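Local coordinates for protein Myo-inositol dehydrogenase (Corynebacterium glutamicum, PDB 3EUW) that probably oxidises myo-inositol with NAD+ as an inositol 2-dehydrogenase of the Gfo/Idh/MocA family, and assembles as a tetramer, at residues Thr259-Lys262 with Thr268-Ala271. Sequence-based numbering, arbitrary orientation.
Sequences TVRK and TEQA
Lys262 and Gln270 form an antiparallel hydrogen-bonded pair. Lys262 N donates to Gln270 O at 2.8 Å, and Gln270 N returns a bond to Lys262 O at 3.0 Å. Gln270 O also receives a CA-H...O contact from Arg261 CA.

The two side chains leave on the same face of the ladder. Lys262 sets CG anti to its backbone N (chi1 -176°) and bends at chi3, which brings CE 3.8 Å from Gln270 NE2. Two waters bridge the ends. Water 1 accepts from Gln270 NE2 at 3.0 Å, and water 2 donates to Gln270 OE1 at 2.7 Å; both take weak bonds from Lys262 NZ. The ammonium also makes a salt bridge with Glu142 of a second subunit.

Arg261 and Ala271 point to the other face. The Arg261 chain reaches out straight as far as NE, and a turn at chi4 (-76°) then swings NH1 to 2.9 Å from Glu269 O, which approaches the guanidinium from its rim. Ala271 CB sits over one guanidinium face, 4.1 Å from NH1. The guanidinium makes salt bridges to two other subunits: NE to Asp253 of the second, and NH2 to Glu269 of the third.

The contact is a short beta hairpin, made of strand 260-263 and the short, weakly bonded strand near 270-271, that projects from the body of the chain. Its centre is about 31 Å from the chain centre. Thr268 and Ala271 bond through their backbones to the third subunit, while Arg261 and Lys262 continue the sheet as an antiparallel ladder with a strand of the second.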
ATOM      1  N   THR A 259     -10.902  -5.553   0.049  1.00 18.03           N
ATOM      2  CA  THR A 259      -9.462  -5.387  -0.137  1.00 19.02           C
ATOM      3  C   THR A 259      -9.110  -5.480  -1.626  1.00 19.75           C
ATOM      4  O   THR A 259      -7.956  -5.710  -1.983  1.00 19.13           O
ATOM      5  CB  THR A 259      -8.662  -6.485   0.594  1.00 19.04           C
ATOM      6  OG1 THR A 259      -9.061  -7.769   0.096  1.00 19.50           O
ATOM      7  CG2 THR A 259      -8.891  -6.421   2.095  1.00 17.18           C
ATOM      8  N   VAL A 260     -10.105  -5.302  -2.490  1.00 20.76           N
ATOM      9  CA  VAL A 260      -9.887  -5.401  -3.928  1.00 21.74           C
ATOM     10  C   VAL A 260      -9.108  -4.257  -4.571  1.00 22.69           C
ATOM     11  O   VAL A 260      -9.328  -3.085  -4.278  1.00 23.79           O
ATOM     12  CB  VAL A 260     -11.229  -5.541  -4.692  1.00 20.51           C
ATOM     13  CG1 VAL A 260     -10.968  -5.719  -6.189  1.00 18.96           C
ATOM     14  CG2 VAL A 260     -12.011  -6.720  -4.155  1.00 17.42           C
ATOM     15  N   ARG A 261      -8.190  -4.621  -5.458  1.00 24.20           N
ATOM     16  CA  ARG A 261      -7.390  -3.647  -6.191  1.00 23.89           C
ATOM     17  C   ARG A 261      -7.383  -4.009  -7.667  1.00 23.25           C
ATOM     18  O   ARG A 261      -7.216  -5.174  -8.028  1.00 22.73           O
ATOM     19  CB  ARG A 261      -5.960  -3.615  -5.663  1.00 25.21           C
ATOM     20  CG  ARG A 261      -5.829  -2.907  -4.328  1.00 30.44           C
ATOM     21  CD  ARG A 261      -4.431  -3.060  -3.766  1.00 33.02           C
ATOM     22  NE  ARG A 261      -4.311  -2.425  -2.461  1.00 34.30           N
ATOM     23  CZ  ARG A 261      -4.207  -1.115  -2.281  1.00 34.90           C
ATOM     24  NH1 ARG A 261      -4.203  -0.300  -3.330  1.00 32.71           N
ATOM     25  NH2 ARG A 261      -4.111  -0.624  -1.051  1.00 35.33           N
ATOM     26  N   LYS A 262      -7.575  -3.009  -8.518  1.00 22.78           N
ATOM     27  CA  LYS A 262      -7.587  -3.234  -9.954  1.00 23.01           C
ATOM     28  C   LYS A 262      -6.360  -2.610 -10.614  1.00 22.17           C
ATOM     29  O   LYS A 262      -5.902  -1.531 -10.223  1.00 24.98           O
ATOM     30  CB  LYS A 262      -8.862  -2.658 -10.580  1.00 22.39           C
ATOM     31  CG  LYS A 262      -8.972  -2.961 -12.068  1.00 26.95           C
ATOM     32  CD  LYS A 262     -10.321  -2.583 -12.663  1.00 26.74           C
ATOM     33  CE  LYS A 262     -10.496  -1.083 -12.748  1.00 26.45           C
ATOM     34  NZ  LYS A 262     -11.804  -0.733 -13.358  1.00 27.27           N
ATOM     35  N   THR A 268      -2.626   1.494 -11.628  1.00 20.41           N
ATOM     36  CA  THR A 268      -2.549   0.307 -10.793  1.00 21.70           C
ATOM     37  C   THR A 268      -2.991   0.606  -9.364  1.00 23.80           C
ATOM     38  O   THR A 268      -3.265   1.757  -9.017  1.00 24.08           O
ATOM     39  CB  THR A 268      -1.114  -0.257 -10.761  1.00 21.25           C
ATOM     40  OG1 THR A 268      -0.211   0.746 -10.281  1.00 20.12           O
ATOM     41  CG2 THR A 268      -0.686  -0.702 -12.149  1.00 21.40           C
ATOM     42  N   GLU A 269      -3.060  -0.437  -8.538  1.00 25.01           N
ATOM     43  CA  GLU A 269      -3.464  -0.300  -7.140  1.00 25.84           C
ATOM     44  C   GLU A 269      -4.814   0.377  -6.916  1.00 24.05           C
ATOM     45  O   GLU A 269      -5.046   0.935  -5.849  1.00 25.32           O
ATOM     46  CB  GLU A 269      -2.397   0.468  -6.351  1.00 28.78           C
ATOM     47  CG  GLU A 269      -1.275  -0.393  -5.785  1.00 35.96           C
ATOM     48  CD  GLU A 269      -0.465  -1.051  -6.863  1.00 39.01           C
ATOM     49  OE1 GLU A 269      -0.164  -0.361  -7.854  1.00 43.21           O
ATOM     50  OE2 GLU A 269      -0.120  -2.242  -6.723  1.00 41.24           O
ATOM     51  N   GLN A 270      -5.700   0.336  -7.905  1.00 21.82           N
ATOM     52  CA  GLN A 270      -7.008   0.972  -7.753  1.00 21.73           C
ATOM     53  C   GLN A 270      -7.834   0.265  -6.682  1.00 22.04           C
ATOM     54  O   GLN A 270      -8.197  -0.894  -6.834  1.00 23.40           O
ATOM     55  CB  GLN A 270      -7.766   0.952  -9.074  1.00 20.56           C
ATOM     56  CG  GLN A 270      -7.068   1.696 -10.200  1.00 21.34           C
ATOM     57  CD  GLN A 270      -7.960   1.835 -11.413  1.00 21.38           C
ATOM     58  OE1 GLN A 270      -9.023   2.442 -11.339  1.00 26.19           O
ATOM     59  NE2 GLN A 270      -7.541   1.261 -12.535  1.00 22.18           N
ATOM     60  N   ALA A 271      -8.125   0.968  -5.594  1.00 21.30           N
ATOM     61  CA  ALA A 271      -8.906   0.394  -4.506  1.00 19.74           C
ATOM     62  C   ALA A 271     -10.292   1.028  -4.492  1.00 18.62           C
ATOM     63  O   ALA A 271     -10.522   2.017  -5.189  1.00 18.24           O
ATOM     64  CB  ALA A 271      -8.193   0.625  -3.176  1.00 17.70           C
TER
HETATM   65  O   HOH W   1      -9.854   1.719 -14.420  1.00 31.75           O
HETATM   66  O   HOH W   2     -11.624   1.771 -11.251  1.00 42.39           O